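PDB 3VXJ: DyP from Bjerkandera adusta, which probably works as a heme b peroxidase of the dye-decolorizing family, oxidising dyes and other substrates with hydrogen peroxide. Local coordinates for residues I197-D202 and G215-F220; L69-T74 and F429-S434. All coordinates share one frame; numbering follows the deposited sequence.

Contact 1: residues I197-D202 and G215-F220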
loop_
_atom_site.group_PDB
_atom_site.type_symbol
_atom_site.label_atom_id
_atom_site.label_comp_id
_atom_site.label_asym_id
_atom_site.label_seq_id
_atom_site.Cartn_x
_atom_site.Cartn_y
_atom_site.Cartn_z
ATOM N N ILE A 197 -0.337 10.178 10.311
ATOM C CA ILE A 197 -0.011 10.210 8.884
ATOM C C ILE A 197 0.941 11.357 8.544
ATOM O O ILE A 197 1.863 11.180 7.750
ATOM C CB ILE A 197 -1.301 10.316 8.028
ATOM C CG1 ILE A 197 -2.322 9.223 8.411
ATOM C CG2 ILE A 197 -0.980 10.270 6.538
ATOM C CD1 ILE A 197 -1.808 7.782 8.253
ATOM N N LEU A 198 0.715 12.519 9.155
ATOM C CA LEU A 198 1.428 13.752 8.808
ATOM C C LEU A 198 2.479 14.074 9.860
ATOM O O LEU A 198 2.149 14.269 11.041
ATOM C CB LEU A 198 0.442 14.927 8.653
ATOM C CG LEU A 198 -0.588 14.797 7.524
ATOM C CD1 LEU A 198 -1.680 15.837 7.675
ATOM C CD2 LEU A 198 0.057 14.889 6.149
ATOM N N THR A 199 3.736 14.153 9.426
ATOM C CA THR A 199 4.824 14.484 10.344
ATOM C C THR A 199 4.611 15.856 10.979
ATOM O O THR A 199 4.185 16.811 10.315
ATOM C CB THR A 199 6.215 14.365 9.654
ATOM O OG1 THR A 199 6.199 15.024 8.386
ATOM C CG2 THR A 199 6.572 12.890 9.437
ATOM N N GLY A 200 4.886 15.943 12.275
ATOM C CA GLY A 200 4.786 17.209 13.000
ATOM C C GLY A 200 3.413 17.553 13.550
ATOM O O GLY A 200 3.278 18.530 14.292
ATOM N N ARG A 201 2.399 16.758 13.199
ATOM C CA ARG A 201 1.025 16.990 13.669
ATOM C C ARG A 201 0.726 16.180 14.923
ATOM O O ARG A 201 1.482 15.272 15.272
ATOM C CB ARG A 201 0.017 16.690 12.548
ATOM C CG ARG A 201 0.050 17.697 11.401
ATOM C CD ARG A 201 -0.588 19.016 11.824
ATOM N NE ARG A 201 -0.476 20.015 10.765
ATOM C CZ ARG A 201 -0.748 21.306 10.918
ATOM N NH1 ARG A 201 -1.158 21.778 12.091
ATOM N NH2 ARG A 201 -0.613 22.131 9.894
ATOM N N ASP A 202 -0.360 16.524 15.618
ATOM C CA ASP A 202 -0.713 15.843 16.871
ATOM C C ASP A 202 -0.839 14.339 16.644
ATOM O O ASP A 202 -1.517 13.903 15.714
ATOM C CB ASP A 202 -2.015 16.409 17.450
ATOM C CG ASP A 202 -2.305 15.910 18.858
ATOM O OD1 ASP A 202 -1.375 15.854 19.694
ATOM O OD2 ASP A 202 -3.481 15.598 19.133
ATOM N N GLY A 215 4.385 16.839 6.037
ATOM C CA GLY A 215 4.925 15.829 5.140
ATOM C C GLY A 215 4.482 14.445 5.588
ATOM O O GLY A 215 3.714 14.297 6.542
ATOM N N SER A 216 4.959 13.420 4.887
ATOM C CA SER A 216 4.711 12.038 5.302
ATOM C C SER A 216 5.783 11.135 4.713
ATOM O O SER A 216 6.403 11.469 3.696
ATOM C CB SER A 216 3.319 11.574 4.832
ATOM O OG SER A 216 2.990 10.290 5.363
ATOM N N PHE A 217 6.008 9.987 5.355
ATOM C CA PHE A 217 6.907 8.981 4.791
ATOM C C PHE A 217 6.142 7.966 3.969
ATOM O O PHE A 217 5.128 7.420 4.426
ATOM C CB PHE A 217 7.691 8.239 5.877
ATOM C CG PHE A 217 8.707 9.091 6.578
ATOM C CD1 PHE A 217 9.966 9.326 6.016
ATOM C CD2 PHE A 217 8.398 9.688 7.790
ATOM C CE1 PHE A 217 10.900 10.130 6.668
ATOM C CE2 PHE A 217 9.327 10.483 8.454
ATOM C CZ PHE A 217 10.578 10.710 7.890
ATOM N N MET A 218 6.634 7.726 2.757
ATOM C CA MET A 218 6.145 6.657 1.906
ATOM C C MET A 218 7.041 5.426 1.987
ATOM O O MET A 218 8.272 5.518 1.856
ATOM C CB MET A 218 6.085 7.127 0.455
ATOM C CG MET A 218 5.502 6.058 -0.483
ATOM S SD MET A 218 6.024 6.151 -2.198
ATOM C CE MET A 218 5.111 7.585 -2.742
ATOM N N ALA A 219 6.413 4.271 2.190
ATOM C CA ALA A 219 7.039 2.985 1.927
ATOM C C ALA A 219 6.537 2.561 0.548
ATOM O O ALA A 219 5.345 2.309 0.351
ATOM C CB ALA A 219 6.648 1.967 2.984
ATOM N N PHE A 220 7.454 2.540 -0.409
ATOM C CA PHE A 220 7.183 2.040 -1.741
ATOM C C PHE A 220 7.692 0.601 -1.848
ATOM O O PHE A 220 8.808 0.295 -1.418
ATOM C CB PHE A 220 7.869 2.906 -2.809
ATOM C CG PHE A 220 7.638 2.398 -4.198
ATOM C CD1 PHE A 220 6.450 2.685 -4.847
ATOM C CD2 PHE A 220 8.579 1.603 -4.846
ATOM C CE1 PHE A 220 6.197 2.190 -6.117
ATOM C CE2 PHE A 220 8.326 1.103 -6.111
ATOM C CZ PHE A 220 7.140 1.402 -6.747
#
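Ser216 and Thr199 carry this contact, one reaching across with its hydroxyl and the other with its methyl. The side chain of Ser216 has OG anti to the backbone N (chi1 -173°), which brings it to the carbonyl of Ile197. OG gives its hydrogen to Ile197 O at 2.8 Å, lying somewhat out of the carbonyl plane; Gln360 O, on the neighbouring strand 353-360, is a second, weak partner. An alanine here would remove the hydroxyl and would probably leave Ile197 O without this buried donor, its side of the loop held less firmly.

Thr199 points toward the strand and splits its branches. With OG1 between the backbone N and the carbonyl carbon (chi1 47°), where it bonds to Ala212 O, CG2 is left to meet the Phe217 ring obliquely, 3.8 Å from CE2. The two side chains cross at about a right angle, and threonine serves a polar and an apolar neighbour at once.

Next to the serine bond, Gly215 O takes the N-H of Thr199 at 2.9 Å, from above its carbonyl plane, and a CA-H contact from Leu198 CA at 3.3 Å. The Leu198 side chain keeps CD2 near Gly215 O, at 3.7 Å, and touches Ile15 of helix 13-16. Leu198 to Arg201 form a type II turn, whose third position suits Gly200. The arrangement is a loop pinned to the start of the first strand of a ferredoxin-like sheet, in the C-terminal half of the DyP fold.

Contact 2: residues L69-T74 and F429-S434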
loop_
_atom_site.group_PDB
_atom_site.type_symbol
_atom_site.label_atom_id
_atom_site.label_comp_id
_atom_site.label_asym_id
_atom_site.label_seq_id
_atom_site.Cartn_x
_atom_site.Cartn_y
_atom_site.Cartn_z
ATOM N N LEU A 69 5.744 14.374 -5.193
ATOM C CA LEU A 69 7.193 14.259 -5.224
ATOM C C LEU A 69 7.748 13.920 -3.848
ATOM O O LEU A 69 7.485 14.620 -2.864
ATOM C CB LEU A 69 7.814 15.563 -5.752
ATOM C CG LEU A 69 9.340 15.740 -5.740
ATOM C CD1 LEU A 69 10.044 14.714 -6.627
ATOM C CD2 LEU A 69 9.681 17.143 -6.195
ATOM N N GLY A 70 8.515 12.835 -3.793
ATOM C CA GLY A 70 9.194 12.425 -2.569
ATOM C C GLY A 70 10.690 12.277 -2.762
ATOM O O GLY A 70 11.179 12.079 -3.880
ATOM N N PHE A 71 11.418 12.368 -1.652
ATOM C CA PHE A 71 12.875 12.254 -1.640
ATOM C C PHE A 71 13.348 11.157 -0.713
ATOM O O PHE A 71 12.795 10.964 0.364
ATOM C CB PHE A 71 13.508 13.578 -1.192
ATOM C CG PHE A 71 13.280 14.698 -2.150
ATOM C CD1 PHE A 71 14.126 14.879 -3.237
ATOM C CD2 PHE A 71 12.188 15.544 -1.998
ATOM C CE1 PHE A 71 13.898 15.902 -4.153
ATOM C CE2 PHE A 71 11.953 16.580 -2.908
ATOM C CZ PHE A 71 12.816 16.753 -3.982
ATOM N N SER A 72 14.387 10.451 -1.130
ATOM C CA SER A 72 15.067 9.509 -0.267
ATOM C C SER A 72 16.051 10.285 0.602
ATOM O O SER A 72 16.287 11.466 0.386
ATOM C CB SER A 72 15.832 8.503 -1.117
ATOM O OG SER A 72 16.962 9.141 -1.691
ATOM N N ASN A 73 16.652 9.601 1.566
ATOM C CA ASN A 73 17.700 10.199 2.361
ATOM C C ASN A 73 18.867 10.681 1.499
ATOM O O ASN A 73 19.371 11.791 1.693
ATOM C CB ASN A 73 18.206 9.220 3.414
ATOM C CG ASN A 73 19.358 9.785 4.206
ATOM O OD1 ASN A 73 19.174 10.666 5.037
ATOM N ND2 ASN A 73 20.558 9.314 3.915
ATOM N N THR A 74 19.307 9.864 0.548
ATOM C CA THR A 74 20.435 10.292 -0.267
ATOM C C THR A 74 20.065 11.472 -1.166
ATOM O O THR A 74 20.919 12.292 -1.484
ATOM C CB THR A 74 21.043 9.152 -1.075
ATOM O OG1 THR A 74 20.001 8.439 -1.754
ATOM C CG2 THR A 74 21.784 8.199 -0.149
ATOM N N PHE A 429 10.495 10.562 1.766
ATOM C CA PHE A 429 9.777 11.595 2.495
ATOM C C PHE A 429 9.147 12.566 1.507
ATOM O O PHE A 429 9.838 13.110 0.635
ATOM C CB PHE A 429 10.705 12.342 3.461
ATOM C CG PHE A 429 10.011 13.420 4.236
ATOM C CD1 PHE A 429 9.097 13.099 5.228
ATOM C CD2 PHE A 429 10.218 14.766 3.924
ATOM C CE1 PHE A 429 8.430 14.092 5.946
ATOM C CE2 PHE A 429 9.557 15.773 4.642
ATOM C CZ PHE A 429 8.655 15.434 5.637
ATOM N N LEU A 430 7.839 12.782 1.656
ATOM C CA LEU A 430 7.114 13.766 0.851
ATOM C C LEU A 430 6.891 15.010 1.689
ATOM O O LEU A 430 6.074 14.999 2.605
ATOM C CB LEU A 430 5.765 13.215 0.378
ATOM C CG LEU A 430 5.766 12.275 -0.825
ATOM C CD1 LEU A 430 6.389 10.924 -0.491
ATOM C CD2 LEU A 430 4.354 12.100 -1.330
ATOM N N PRO A 431 7.611 16.104 1.370
ATOM C CA PRO A 431 7.435 17.318 2.160
ATOM C C PRO A 431 6.103 18.013 1.854
ATOM O O PRO A 431 5.404 17.674 0.879
ATOM C CB PRO A 431 8.597 18.207 1.688
ATOM C CG PRO A 431 9.592 17.261 1.047
ATOM C CD PRO A 431 8.729 16.219 0.420
ATOM N N SER A 432 5.744 18.983 2.685
ATOM C CA SER A 432 4.663 19.893 2.327
ATOM C C SER A 432 5.021 20.656 1.052
ATOM O O SER A 432 6.191 20.736 0.638
ATOM C CB SER A 432 4.388 20.880 3.462
ATOM O OG SER A 432 5.437 21.827 3.566
ATOM N N ILE A 433 4.010 21.245 0.436
ATOM C CA ILE A 433 4.218 21.957 -0.813
ATOM C C ILE A 433 5.106 23.187 -0.578
ATOM O O ILE A 433 6.035 23.443 -1.353
ATOM C CB ILE A 433 2.870 22.273 -1.502
ATOM C CG1 ILE A 433 2.180 20.954 -1.906
ATOM C CG2 ILE A 433 3.061 23.189 -2.724
ATOM C CD1 ILE A 433 0.801 21.113 -2.512
ATOM N N SER A 434 4.846 23.923 0.503
ATOM C CA SER A 434 5.681 25.070 0.850
ATOM C C SER A 434 7.115 24.634 1.157
ATOM O O SER A 434 8.061 25.297 0.744
ATOM C CB SER A 434 5.072 25.876 2.009
ATOM O OG SER A 434 4.951 25.093 3.182
#
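The backbones of Phe71 and Phe429 pair as a single antiparallel, hydrogen-bonded bridge, joined by two bonds. Phe71 N gives to Phe429 O at 2.9 Å, approaching from above the carbonyl plane. The return bond, from Phe429 N to Phe71 O, is 2.7 Å long and nearly straight, with 171° at the hydrogen. Phe429 O is also met by the CA-H of Gly70, the distance from Gly70 CA being 3.3 Å.

The apolar contacts begin at Gly70. Leu430 CD1 lies 3.8 Å from Gly70 CA; a beta carbon on Gly70 would run into this methyl, and glycine therefore suits the place. Leu430 CG, anti to its own carbonyl carbon (chi1 -80°), is set over the facing peptide, 3.6 Å from Leu69 O. Beyond it the Pro431 ring meets the Phe71 ring at its edge, CD to CD2 at 4.3 Å. Leu436 and Ile440 of helix 433-440 touch both of these side chains, while Phe37 and Phe29 pack on Phe71 as well.

Just past the paired residues, Ser72 and Ser432 are N-caps, with OG bonded to Gly75 N and Ala435 N respectively.

Proline has no N-H to offer, which suits Pro431 to the place where the strand pairing stops. The edge strands 65-71 and 420-430 of the two four-stranded sheets are thus tied by one bonded pair and otherwise by apolar packing, a short seam between halves of the DyP fold that is both directional and buried.

In the fold
Both contacts are buried, about 10 Å apart between centres, and both reach the C-terminal sheet, where strands 216-225 and 420-430 are neighbours. Contact 1 fastens a loop to that sheet; contact 2 joins the sheet's edge strand to the N-terminal one. They meet directly: Ser216 O probably accepts a hydrogen bond from Leu430 N at 2.8 Å, and the Phe429 ring packs against Phe217 and Thr199. Chemistry follows place. The loop, lacking regular pairing, relies on a serine hydroxyl and one backbone bond, whereas the strand edges use reciprocal backbone bonds and apolar side chains. Contact 1 also lies nearer the heme, about 10 Å from the Ile197 side chain; contact 2 is remote from the known binding sites.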